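Local coordinates for protein similar to yteR (Bacilus subtilis) (Clostridium acetobutylicum, PDB 4WU0) that probably hydrolyses unsaturated rhamnogalacturonan fragments released from pectin, as a glycoside hydrolase of family GH105 related to YteR, at residues A[76-81]-A[132-137]; A[127-132]-A[199-204]; A[174-179]-A[320-325]; A[205-210]-A[267-272]. All coordinates share one frame; numbering follows the deposited sequence.

Contact 1. Residues A[76-81]-A[132-137]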
loop_
_atom_site.group_PDB
_atom_site.type_symbol
_atom_site.label_atom_id
_atom_site.label_comp_id
_atom_site.label_asym_id
_atom_site.label_seq_id
_atom_site.Cartn_x
_atom_site.Cartn_y
_atom_site.Cartn_z
ATOM N N HIS A 76 -3.741 3.855 -10.821
ATOM C CA HIS A 76 -2.777 4.327 -11.813
ATOM C C HIS A 76 -1.883 5.465 -11.335
ATOM O O HIS A 76 -0.926 5.808 -12.026
ATOM C CB HIS A 76 -3.503 4.780 -13.075
ATOM C CG HIS A 76 -3.968 3.653 -13.923
ATOM N ND1 HIS A 76 -3.789 2.337 -13.563
ATOM C CD2 HIS A 76 -4.583 3.632 -15.126
ATOM C CE1 HIS A 76 -4.280 1.554 -14.508
ATOM N NE2 HIS A 76 -4.764 2.316 -15.466
ATOM N N LEU A 77 -2.159 6.034 -10.162
ATOM C CA LEU A 77 -1.305 7.072 -9.589
ATOM C C LEU A 77 -0.133 6.530 -8.776
ATOM O O LEU A 77 0.848 7.230 -8.557
ATOM C CB LEU A 77 -2.125 8.037 -8.730
ATOM C CG LEU A 77 -3.236 8.745 -9.501
ATOM C CD1 LEU A 77 -3.965 9.687 -8.563
ATOM C CD2 LEU A 77 -2.724 9.511 -10.714
ATOM N N ASN A 78 -0.229 5.296 -8.307
ATOM C CA ASN A 78 0.774 4.828 -7.362
ATOM C C ASN A 78 2.200 4.863 -7.911
ATOM O O ASN A 78 3.139 5.168 -7.186
ATOM C CB ASN A 78 0.499 3.422 -6.890
ATOM C CG ASN A 78 1.327 3.089 -5.661
ATOM O OD1 ASN A 78 1.202 3.752 -4.640
ATOM N ND2 ASN A 78 2.212 2.118 -5.767
ATOM N N ASN A 79 2.352 4.529 -9.185
ATOM C CA ASN A 79 3.668 4.451 -9.803
ATOM C C ASN A 79 4.310 5.834 -9.988
ATOM O O ASN A 79 5.473 5.936 -10.317
ATOM C CB ASN A 79 3.589 3.688 -11.122
ATOM C CG ASN A 79 3.361 2.212 -10.938
ATOM O OD1 ASN A 79 3.494 1.666 -9.841
ATOM N ND2 ASN A 79 3.027 1.538 -12.024
ATOM N N GLY A 80 3.560 6.901 -9.724
ATOM C CA GLY A 80 4.163 8.206 -9.650
ATOM C C GLY A 80 5.185 8.344 -8.524
ATOM O O GLY A 80 6.088 9.172 -8.589
ATOM N N LYS A 81 5.036 7.569 -7.459
ATOM C CA LYS A 81 5.976 7.651 -6.351
ATOM C C LYS A 81 7.384 7.276 -6.789
ATOM O O LYS A 81 8.331 8.009 -6.504
ATOM C CB LYS A 81 5.535 6.768 -5.202
ATOM C CG LYS A 81 4.172 7.130 -4.650
ATOM C CD LYS A 81 3.683 6.023 -3.756
ATOM C CE LYS A 81 2.330 6.316 -3.160
ATOM N NZ LYS A 81 1.908 5.168 -2.289
ATOM N N LEU A 132 -6.386 4.998 -0.760
ATOM C CA LEU A 132 -5.705 5.984 0.052
ATOM C C LEU A 132 -4.205 5.887 -0.109
ATOM O O LEU A 132 -3.509 6.888 -0.011
ATOM C CB LEU A 132 -6.093 5.839 1.527
ATOM C CG LEU A 132 -7.399 6.537 1.915
ATOM C CD1 LEU A 132 -7.243 8.045 1.822
ATOM C CD2 LEU A 132 -8.575 6.053 1.074
ATOM N N TYR A 133 -3.699 4.684 -0.358
ATOM C CA TYR A 133 -2.270 4.488 -0.572
ATOM C C TYR A 133 -1.894 4.890 -1.990
ATOM O O TYR A 133 -0.864 5.533 -2.197
ATOM C CB TYR A 133 -1.881 3.024 -0.363
ATOM C CG TYR A 133 -0.397 2.786 -0.481
ATOM C CD1 TYR A 133 0.463 3.190 0.520
ATOM C CD2 TYR A 133 0.146 2.179 -1.598
ATOM C CE1 TYR A 133 1.802 2.970 0.410
ATOM C CE2 TYR A 133 1.491 1.953 -1.712
ATOM C CZ TYR A 133 2.321 2.338 -0.705
ATOM O OH TYR A 133 3.682 2.093 -0.801
ATOM N N MET A 134 -2.727 4.521 -2.968
ATOM C CA MET A 134 -2.383 4.768 -4.375
ATOM C C MET A 134 -2.467 6.239 -4.757
ATOM O O MET A 134 -1.699 6.727 -5.600
ATOM C CB MET A 134 -3.309 4.000 -5.315
ATOM C CG MET A 134 -3.565 2.556 -4.926
ATOM S SD MET A 134 -2.072 1.595 -4.798
ATOM C CE MET A 134 -2.767 0.080 -4.099
ATOM N N GLY A 135 -3.464 6.911 -4.198
ATOM C CA GLY A 135 -3.881 8.228 -4.659
ATOM C C GLY A 135 -3.472 9.328 -3.712
ATOM O O GLY A 135 -2.541 10.043 -3.993
ATOM N N ALA A 136 -4.172 9.434 -2.590
ATOM C CA ALA A 136 -3.875 10.467 -1.607
ATOM C C ALA A 136 -2.410 10.486 -1.200
ATOM O O ALA A 136 -1.818 11.559 -1.079
ATOM C CB ALA A 136 -4.748 10.288 -0.391
ATOM N N THR A 137 -1.812 9.311 -0.997
ATOM C CA THR A 137 -0.410 9.238 -0.590
ATOM C C THR A 137 0.554 9.685 -1.701
ATOM O O THR A 137 1.559 10.347 -1.429
ATOM C CB THR A 137 -0.038 7.823 -0.050
ATOM O OG1 THR A 137 -0.912 7.503 1.036
ATOM C CG2 THR A 137 1.388 7.732 0.437
HETATM O O HOH W 1 4.312 2.369 -3.550
#

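Contact 2. Residues A[127-132]-A[199-204]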
loop_
_atom_site.group_PDB
_atom_site.type_symbol
_atom_site.label_atom_id
_atom_site.label_comp_id
_atom_site.label_asym_id
_atom_site.label_seq_id
_atom_site.Cartn_x
_atom_site.Cartn_y
_atom_site.Cartn_z
ATOM N N ILE A 127 -15.342 4.347 -1.877
ATOM C CA ILE A 127 -14.036 4.543 -1.278
ATOM C C ILE A 127 -13.530 3.167 -0.875
ATOM O O ILE A 127 -14.163 2.496 -0.071
ATOM C CB ILE A 127 -14.087 5.415 -0.019
ATOM C CG1 ILE A 127 -14.667 6.798 -0.354
ATOM C CG2 ILE A 127 -12.679 5.541 0.587
ATOM C CD1 ILE A 127 -14.999 7.641 0.866
ATOM N N TRP A 128 -12.404 2.736 -1.432
ATOM C CA TRP A 128 -11.731 1.516 -0.969
ATOM C C TRP A 128 -10.437 1.909 -0.268
ATOM O O TRP A 128 -9.751 2.857 -0.696
ATOM C CB TRP A 128 -11.350 0.581 -2.115
ATOM C CG TRP A 128 -12.421 0.132 -3.080
ATOM C CD1 TRP A 128 -13.663 0.675 -3.296
ATOM C CD2 TRP A 128 -12.293 -0.956 -4.001
ATOM N NE1 TRP A 128 -14.311 -0.029 -4.294
ATOM C CE2 TRP A 128 -13.488 -1.027 -4.744
ATOM C CE3 TRP A 128 -11.277 -1.875 -4.271
ATOM C CZ2 TRP A 128 -13.695 -1.986 -5.734
ATOM C CZ3 TRP A 128 -11.485 -2.821 -5.243
ATOM C CH2 TRP A 128 -12.679 -2.873 -5.970
ATOM N N LEU A 129 -10.102 1.205 0.810
ATOM C CA LEU A 129 -8.903 1.560 1.577
ATOM C C LEU A 129 -7.669 1.587 0.676
ATOM O O LEU A 129 -6.791 2.451 0.858
ATOM C CB LEU A 129 -8.664 0.579 2.732
ATOM C CG LEU A 129 -9.642 0.610 3.908
ATOM C CD1 LEU A 129 -9.254 -0.366 4.969
ATOM C CD2 LEU A 129 -9.728 2.023 4.476
ATOM N N ASP A 130 -7.573 0.631 -0.254
ATOM C CA ASP A 130 -6.438 0.557 -1.165
ATOM C C ASP A 130 -6.119 1.924 -1.766
ATOM O O ASP A 130 -4.953 2.273 -1.921
ATOM C CB ASP A 130 -6.678 -0.409 -2.360
ATOM C CG ASP A 130 -7.271 -1.752 -1.980
ATOM O OD1 ASP A 130 -8.177 -1.810 -1.151
ATOM O OD2 ASP A 130 -6.833 -2.775 -2.561
ATOM N N GLY A 131 -7.152 2.678 -2.157
ATOM C CA GLY A 131 -6.979 3.934 -2.857
ATOM C C GLY A 131 -6.280 5.029 -2.088
ATOM O O GLY A 131 -5.686 5.924 -2.678
ATOM N N LEU A 132 -6.386 4.998 -0.760
ATOM C CA LEU A 132 -5.705 5.984 0.052
ATOM C C LEU A 132 -4.205 5.887 -0.109
ATOM O O LEU A 132 -3.509 6.888 -0.011
ATOM C CB LEU A 132 -6.093 5.839 1.527
ATOM C CG LEU A 132 -7.399 6.537 1.915
ATOM C CD1 LEU A 132 -7.243 8.045 1.822
ATOM C CD2 LEU A 132 -8.575 6.053 1.074
ATOM N N GLY A 199 -6.976 -8.117 5.342
ATOM C CA GLY A 199 -5.631 -7.805 5.786
ATOM C C GLY A 199 -4.911 -6.778 4.934
ATOM O O GLY A 199 -4.392 -5.774 5.438
ATOM N N ARG A 200 -4.851 -7.025 3.631
ATOM C CA ARG A 200 -4.093 -6.117 2.781
ATOM C C ARG A 200 -4.719 -4.714 2.736
ATOM O O ARG A 200 -3.994 -3.726 2.674
ATOM C CB ARG A 200 -3.906 -6.681 1.369
ATOM C CG ARG A 200 -3.237 -5.665 0.448
ATOM C CD ARG A 200 -2.468 -6.234 -0.735
ATOM N NE ARG A 200 -3.308 -6.808 -1.786
ATOM C CZ ARG A 200 -3.272 -8.073 -2.187
ATOM N NH1 ARG A 200 -4.042 -8.454 -3.188
ATOM N NH2 ARG A 200 -2.441 -8.952 -1.643
ATOM N N ALA A 201 -6.030 -4.631 2.808
ATOM C CA ALA A 201 -6.691 -3.323 2.811
ATOM C C ALA A 201 -6.301 -2.509 4.033
ATOM O O ALA A 201 -5.970 -1.309 3.922
ATOM C CB ALA A 201 -8.161 -3.483 2.725
ATOM N N MET A 202 -6.324 -3.122 5.212
ATOM C CA MET A 202 -5.801 -2.422 6.375
ATOM C C MET A 202 -4.334 -2.078 6.203
ATOM O O MET A 202 -3.900 -1.021 6.619
ATOM C CB MET A 202 -5.990 -3.230 7.655
ATOM C CG MET A 202 -7.375 -3.136 8.250
ATOM S SD MET A 202 -7.818 -1.476 8.833
ATOM C CE MET A 202 -6.676 -1.188 10.193
ATOM N N GLY A 203 -3.557 -2.976 5.607
ATOM C CA GLY A 203 -2.154 -2.703 5.326
ATOM C C GLY A 203 -1.976 -1.456 4.462
ATOM O O GLY A 203 -1.134 -0.615 4.748
ATOM N N TRP A 204 -2.762 -1.328 3.396
ATOM C CA TRP A 204 -2.688 -0.142 2.557
ATOM C C TRP A 204 -2.915 1.120 3.379
ATOM O O TRP A 204 -2.199 2.105 3.241
ATOM C CB TRP A 204 -3.742 -0.167 1.461
ATOM C CG TRP A 204 -3.539 -1.185 0.325
ATOM C CD1 TRP A 204 -4.488 -2.040 -0.174
ATOM C CD2 TRP A 204 -2.359 -1.410 -0.469
ATOM N NE1 TRP A 204 -3.978 -2.763 -1.212
ATOM C CE2 TRP A 204 -2.671 -2.410 -1.403
ATOM C CE3 TRP A 204 -1.071 -0.867 -0.481
ATOM C CZ2 TRP A 204 -1.751 -2.888 -2.321
ATOM C CZ3 TRP A 204 -0.167 -1.339 -1.407
ATOM C CH2 TRP A 204 -0.512 -2.333 -2.319
#

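Contact 3. Residues A[174-179]-A[320-325]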
loop_
_atom_site.group_PDB
_atom_site.type_symbol
_atom_site.label_atom_id
_atom_site.label_comp_id
_atom_site.label_asym_id
_atom_site.label_seq_id
_atom_site.Cartn_x
_atom_site.Cartn_y
_atom_site.Cartn_z
ATOM N N LEU A 174 -10.985 -1.175 10.043
ATOM C CA LEU A 174 -11.709 -0.539 8.947
ATOM C C LEU A 174 -12.019 -1.562 7.867
ATOM O O LEU A 174 -11.177 -2.382 7.490
ATOM C CB LEU A 174 -10.901 0.616 8.323
ATOM C CG LEU A 174 -10.827 1.939 9.085
ATOM C CD1 LEU A 174 -10.025 1.802 10.353
ATOM C CD2 LEU A 174 -10.243 3.047 8.210
ATOM N N TYR A 175 -13.252 -1.527 7.393
ATOM C CA TYR A 175 -13.685 -2.405 6.326
ATOM C C TYR A 175 -12.989 -2.048 5.022
ATOM O O TYR A 175 -12.560 -0.920 4.814
ATOM C CB TYR A 175 -15.196 -2.312 6.141
ATOM C CG TYR A 175 -15.983 -2.774 7.326
ATOM C CD1 TYR A 175 -16.309 -4.106 7.488
ATOM C CD2 TYR A 175 -16.401 -1.875 8.295
ATOM C CE1 TYR A 175 -17.035 -4.534 8.593
ATOM C CE2 TYR A 175 -17.111 -2.302 9.396
ATOM C CZ TYR A 175 -17.420 -3.627 9.532
ATOM O OH TYR A 175 -18.142 -4.050 10.622
ATOM N N HIS A 176 -12.921 -3.021 4.123
ATOM C CA HIS A 176 -12.224 -2.885 2.851
ATOM C C HIS A 176 -12.775 -1.709 2.010
ATOM O O HIS A 176 -12.014 -0.902 1.484
ATOM C CB HIS A 176 -12.378 -4.205 2.106
ATOM C CG HIS A 176 -11.632 -4.301 0.809
ATOM N ND1 HIS A 176 -11.643 -5.452 0.051
ATOM C CD2 HIS A 176 -10.873 -3.412 0.129
ATOM C CE1 HIS A 176 -10.930 -5.265 -1.041
ATOM N NE2 HIS A 176 -10.434 -4.045 -1.010
ATOM N N ALA A 177 -14.097 -1.598 1.922
ATOM C CA ALA A 177 -14.712 -0.610 1.045
ATOM C C ALA A 177 -16.056 -0.110 1.547
ATOM O O ALA A 177 -16.715 -0.739 2.396
ATOM C CB ALA A 177 -14.886 -1.193 -0.355
ATOM N N TYR A 178 -16.462 1.008 0.947
ATOM C CA TYR A 178 -17.646 1.777 1.307
ATOM C C TYR A 178 -18.280 2.277 0.012
ATOM O O TYR A 178 -17.576 2.806 -0.842
ATOM C CB TYR A 178 -17.211 2.970 2.166
ATOM C CG TYR A 178 -18.239 4.040 2.406
ATOM C CD1 TYR A 178 -19.409 3.776 3.099
ATOM C CD2 TYR A 178 -18.021 5.339 1.962
ATOM C CE1 TYR A 178 -20.349 4.774 3.328
ATOM C CE2 TYR A 178 -18.949 6.342 2.197
ATOM C CZ TYR A 178 -20.104 6.054 2.884
ATOM O OH TYR A 178 -21.022 7.064 3.113
ATOM N N ASP A 179 -19.593 2.098 -0.134
ATOM C CA ASP A 179 -20.348 2.655 -1.247
ATOM C C ASP A 179 -21.303 3.712 -0.694
ATOM O O ASP A 179 -22.318 3.394 -0.087
ATOM C CB ASP A 179 -21.165 1.580 -1.959
ATOM C CG ASP A 179 -21.892 2.111 -3.175
ATOM O OD1 ASP A 179 -21.826 3.325 -3.441
ATOM O OD2 ASP A 179 -22.550 1.318 -3.863
ATOM N N ALA A 320 -7.770 -9.123 -4.675
ATOM C CA ALA A 320 -9.127 -9.104 -4.140
ATOM C C ALA A 320 -9.725 -7.742 -4.444
ATOM O O ALA A 320 -9.002 -6.743 -4.574
ATOM C CB ALA A 320 -9.152 -9.349 -2.662
ATOM N N GLY A 321 -11.045 -7.721 -4.565
ATOM C CA GLY A 321 -11.786 -6.500 -4.773
ATOM C C GLY A 321 -13.270 -6.759 -4.618
ATOM O O GLY A 321 -13.676 -7.860 -4.256
ATOM N N LEU A 322 -14.083 -5.735 -4.878
ATOM C CA LEU A 322 -15.514 -5.817 -4.702
ATOM C C LEU A 322 -16.214 -5.502 -6.023
ATOM O O LEU A 322 -15.713 -4.726 -6.841
ATOM C CB LEU A 322 -15.957 -4.856 -3.589
ATOM C CG LEU A 322 -15.362 -5.360 -2.267
ATOM C CD1 LEU A 322 -15.205 -4.285 -1.248
ATOM C CD2 LEU A 322 -16.226 -6.486 -1.722
ATOM N N GLY A 323 -17.378 -6.098 -6.211
ATOM C CA GLY A 323 -18.181 -5.849 -7.397
ATOM C C GLY A 323 -17.426 -6.197 -8.660
ATOM O O GLY A 323 -16.724 -7.200 -8.711
ATOM N N GLY A 324 -17.566 -5.363 -9.687
ATOM C CA GLY A 324 -16.924 -5.612 -10.965
ATOM C C GLY A 324 -17.643 -6.684 -11.773
ATOM O O GLY A 324 -18.751 -7.091 -11.431
ATOM N N LYS A 325 -16.990 -7.151 -12.835
ATOM C CA LYS A 325 -17.633 -8.047 -13.788
ATOM C C LYS A 325 -18.040 -9.366 -13.129
ATOM O O LYS A 325 -19.051 -9.962 -13.513
ATOM C CB LYS A 325 -16.721 -8.306 -14.995
ATOM C CG LYS A 325 -15.486 -9.155 -14.698
ATOM C CD LYS A 325 -14.813 -9.633 -15.985
ATOM C CE LYS A 325 -13.756 -10.706 -15.711
ATOM N NZ LYS A 325 -13.353 -11.405 -16.967
HETATM O O HOH W 2 -8.964 -4.177 -3.441
#

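Contact 4. Residues A[205-210]-A[267-272]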
loop_
_atom_site.group_PDB
_atom_site.type_symbol
_atom_site.label_atom_id
_atom_site.label_comp_id
_atom_site.label_asym_id
_atom_site.label_seq_id
_atom_site.Cartn_x
_atom_site.Cartn_y
_atom_site.Cartn_z
ATOM N N TYR A 205 -3.939 1.085 4.226
ATOM C CA TYR A 205 -4.318 2.279 4.964
ATOM C C TYR A 205 -3.244 2.666 5.983
ATOM O O TYR A 205 -2.922 3.855 6.121
ATOM C CB TYR A 205 -5.677 2.107 5.646
ATOM C CG TYR A 205 -6.257 3.388 6.195
ATOM C CD1 TYR A 205 -6.688 4.402 5.356
ATOM C CD2 TYR A 205 -6.408 3.568 7.556
ATOM C CE1 TYR A 205 -7.229 5.592 5.863
ATOM C CE2 TYR A 205 -6.970 4.735 8.064
ATOM C CZ TYR A 205 -7.364 5.736 7.213
ATOM O OH TYR A 205 -7.881 6.894 7.717
ATOM N N VAL A 206 -2.688 1.696 6.712
ATOM C CA VAL A 206 -1.626 2.058 7.660
ATOM C C VAL A 206 -0.323 2.500 6.983
ATOM O O VAL A 206 0.343 3.426 7.455
ATOM C CB VAL A 206 -1.384 1.008 8.777
ATOM C CG1 VAL A 206 -2.622 0.878 9.634
ATOM C CG2 VAL A 206 -0.976 -0.338 8.231
ATOM N N MET A 207 0.033 1.890 5.856
ATOM C CA MET A 207 1.168 2.401 5.097
ATOM C C MET A 207 0.898 3.814 4.611
ATOM O O MET A 207 1.785 4.675 4.671
ATOM C CB MET A 207 1.485 1.556 3.887
ATOM C CG MET A 207 2.735 1.986 3.242
ATOM S SD MET A 207 3.142 0.849 1.935
ATOM C CE MET A 207 3.223 -0.563 2.916
ATOM N N ALA A 208 -0.305 4.031 4.103
ATOM C CA ALA A 208 -0.702 5.337 3.589
ATOM C C ALA A 208 -0.578 6.396 4.667
ATOM O O ALA A 208 -0.083 7.494 4.406
ATOM C CB ALA A 208 -2.110 5.294 3.052
ATOM N N LEU A 209 -1.026 6.077 5.880
ATOM C CA LEU A 209 -0.912 7.013 6.986
ATOM C C LEU A 209 0.552 7.327 7.309
ATOM O O LEU A 209 0.950 8.500 7.384
ATOM C CB LEU A 209 -1.633 6.491 8.233
ATOM C CG LEU A 209 -3.170 6.510 8.191
ATOM C CD1 LEU A 209 -3.761 5.565 9.227
ATOM C CD2 LEU A 209 -3.665 7.917 8.472
ATOM N N ALA A 210 1.355 6.293 7.504
ATOM C CA ALA A 210 2.748 6.498 7.854
ATOM C C ALA A 210 3.477 7.319 6.787
ATOM O O ALA A 210 4.237 8.228 7.107
ATOM C CB ALA A 210 3.460 5.160 8.074
ATOM N N SER A 267 0.380 -8.678 6.220
ATOM C CA SER A 267 1.255 -8.773 7.383
ATOM C C SER A 267 2.501 -7.921 7.209
ATOM O O SER A 267 2.917 -7.240 8.136
ATOM C CB SER A 267 1.651 -10.237 7.639
ATOM O OG SER A 267 0.526 -10.998 8.051
ATOM N N SER A 268 3.104 -7.952 6.023
ATOM C CA SER A 268 4.315 -7.170 5.773
ATOM C C SER A 268 4.043 -5.672 5.849
ATOM O O SER A 268 4.861 -4.894 6.356
ATOM C CB SER A 268 4.913 -7.526 4.408
ATOM O OG SER A 268 5.451 -8.847 4.386
ATOM N N MET A 269 2.903 -5.271 5.300
ATOM C CA MET A 269 2.502 -3.863 5.297
ATOM C C MET A 269 2.312 -3.375 6.724
ATOM O O MET A 269 2.729 -2.259 7.073
ATOM C CB MET A 269 1.200 -3.689 4.545
ATOM C CG MET A 269 1.314 -3.872 3.080
ATOM S SD MET A 269 -0.268 -3.605 2.270
ATOM C CE MET A 269 0.197 -4.058 0.614
ATOM N N ILE A 270 1.703 -4.219 7.545
ATOM C CA ILE A 270 1.439 -3.862 8.944
ATOM C C ILE A 270 2.761 -3.737 9.691
ATOM O O ILE A 270 2.958 -2.813 10.476
ATOM C CB ILE A 270 0.516 -4.896 9.610
ATOM C CG1 ILE A 270 -0.856 -4.827 8.947
ATOM C CG2 ILE A 270 0.412 -4.683 11.118
ATOM C CD1 ILE A 270 -1.766 -5.999 9.212
ATOM N N VAL A 271 3.674 -4.681 9.475
ATOM C CA VAL A 271 4.976 -4.627 10.145
ATOM C C VAL A 271 5.762 -3.386 9.730
ATOM O O VAL A 271 6.396 -2.733 10.554
ATOM C CB VAL A 271 5.781 -5.911 9.851
ATOM C CG1 VAL A 271 7.236 -5.784 10.350
ATOM C CG2 VAL A 271 5.086 -7.087 10.541
ATOM N N TYR A 272 5.722 -3.049 8.454
ATOM C CA TYR A 272 6.357 -1.833 7.957
ATOM C C TYR A 272 5.816 -0.608 8.678
ATOM O O TYR A 272 6.581 0.236 9.123
ATOM C CB TYR A 272 6.099 -1.707 6.463
ATOM C CG TYR A 272 6.411 -0.346 5.878
ATOM C CD1 TYR A 272 7.714 0.033 5.605
ATOM C CD2 TYR A 272 5.402 0.560 5.617
ATOM C CE1 TYR A 272 7.999 1.273 5.051
ATOM C CE2 TYR A 272 5.672 1.793 5.059
ATOM C CZ TYR A 272 6.962 2.140 4.769
ATOM O OH TYR A 272 7.204 3.361 4.196
#

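Contact 1. Residues A[76-81]-A[132-137]
Lys81 NZ is the best-held polar atom here, with two hydrogen bonds and one cation-pi contact. The contact lies in the helical barrel of this GH88/GH105-type glycoside hydrolase, of the six-hairpin kind, where the start of helix 80-90 meets helix 129-146. The Lys81 chain is extended beyond CG and carries its buried ammonium across to the second helix. NZ gives one bond to Tyr133 O at 2.8 Å, reaching it from above the carbonyl plane. The other goes to Asn78 OD1 and lies in the amide carbonyl plane, with a C=O...N angle of 160°. NZ also sits over one face of the Tyr133 ring, 3.2 Å from its centroid. The ring face may partly offset the buried charge, and Asp32 of helix 25-41 touches the lysine too. Thr137 N bonds to Leu132 O in the wider pi-type turn at 132-136, which may leave Tyr133 O for the lysine. Asn78 CG is anti to the backbone N (chi1 -165°), and its amide plane is tilted 38° from the ring. Met134 SD packs 3.8 Å from Asn78 CB. One water joins Asn78 ND2, at 3.1 Å, to Tyr133 OH, at 2.8 Å.

Contact 2. Residues A[127-132]-A[199-204]
The Asp130 carboxylate and the Trp204 indole are tilted 42° against each other. The carboxylate comes up to the pyrrole part of the indole. Asp130 CG is 3.3 Å from Trp204 CD1, and Asp130 OD2 is 3.2 Å from Trp204 NE1. Both side chains start with CG beside their own backbone N. Arg200, one turn earlier in helix 199-215, lays its CG on one face of the indole, offset toward the rim. Its guanidinium end turns elsewhere and bonds Cys317 O and Ser265 OG. Asp130 OD2 is still 5.4 Å from Arg200 NE, so the opposite charges do not touch but may favour an ionised carboxylate. A weak hydrogen bond links Asp130 OD1 and His176 NE2.

Leu129 makes the apolar half of the contact. Leu129 CB rests 3.5 Å from Ala201 O. Leu129 CD1 lies 4.0 Å from Ala201 CB and reaches on to Met202 SD at 4.3 Å. The small Ala201 side chain thus sits beside both Leu129 and, more loosely, Asp130 OD1. All five touching residues are buried. The arrangement joins the first turn of helix 129-146, just after strand 126-128, to the first turns of helix 199-215. Two helices of the alpha/alpha barrel thus meet at their N-terminal ends, next to the short sheet, consistent with the six-hairpin fold.

Contact 3. Residues A[174-179]-A[320-325]
The His176 imidazole has Leu322 CD1 over one face, offset toward the rim, and a water at its edge. The Trp198 ring also meets it, with the planes at about 40°. Leu322 CD1 is 4.2 Å from the centroid of the His176 ring and 23° off the ring normal, a CH-pi contact. The water lies in the ring plane, 2.8 Å from His176 NE2. It donates to Ala320 O, also at 2.8 Å, and so bridges the two segments. Gly321 CA approaches His176 CE1 at 4.0 Å. His176 CG is anti to the backbone N (chi1 -175°), which extends the ring toward the loop of 320-325. The other ring nitrogen, ND1, is hydrogen-bonded to Tyr335 OH. Bonds at both nitrogens probably fix the ring's rotation. Leu322 CD1 also presses on Ala177 CB at 3.2 Å, tighter than usual for two carbons.

The loop of 320-325 follows strand 311-317 and precedes helix 332-337, which supplies Tyr335. It covers the start of strand 177-179, the partner of strand 126-128 in a two-stranded antiparallel sheet. This placing is consistent with one end of the GH88/GH105 alpha/alpha barrel. Beside the sheet, Ala201 of helix 199-215 touches His176.

Contact 4. Residues A[205-210]-A[267-272]
Helix segments 205-210 and 267-272 run nearly parallel, with axes 8.7 Å apart at closest approach and a crossing angle of 28°. The backbones come nearest at Met207 and Met269, whose CA atoms are 6.4 Å apart. No hydrogen bond crosses between the segments, and the touching side chains are all buried.

Met207 carries the contact. Its CG is anti to the backbone N (chi1 -172°), and the chain stays extended until it bends at the last torsion. This bend sets the CE methyl between the two partners on the other helix. Met207 CE lies 3.8 Å from Met269 CG and 3.6 Å from Tyr272 CD2. Farther back along the chain, Met207 CG touches Tyr272 CE2 at 3.5 Å. Met207 runs roughly perpendicular to both partners. Met207 SD is 4.9 Å from the centroid of the Tyr272 ring, in an oblique Met-aromatic contact 45° off the ring normal. Met269 has an extended chain.

Tyr272 CG is likewise anti to its backbone N, which turns the ring toward Met207. The phenol oxygen is hydrogen-bonded to Asp211, on the same helix as Met207, and to Lys276. A polar link therefore joins the helices beside the apolar contact. Val206 packs more loosely, with CG2 4.3 Å from Ile270 CA. Pro350 of helix 345-360 touches Met269, and Leu353 touches Tyr272. Near-parallel, buried helix pairs of this kind are characteristic of the inner layer of six-hairpin alpha/alpha barrels.

The four contacts form one connected region. Contacts 1 and 2 share Leu132 and helix 129-146, and their centres are 12 Å apart. Tyr133 CD2 of contact 1 packs 3.5 Å from Trp204 CE3 of contact 2. Tyr133 CE1 is 2.9 Å from Met207 SD of contact 4. Contacts 2 and 4 both use helix 199-215, with centres 10 Å apart, and Met269 of contact 4 packs on Trp204. Contacts 2 and 3 meet through the antiparallel sheet, where Leu129 N lies 2.9 Å from His176 O in a probable hydrogen bond. Contact 3 is farther out, about 16 Å from the chain centre. Contacts 1 and 3 do not touch; their nearest atoms are about 8 Å apart.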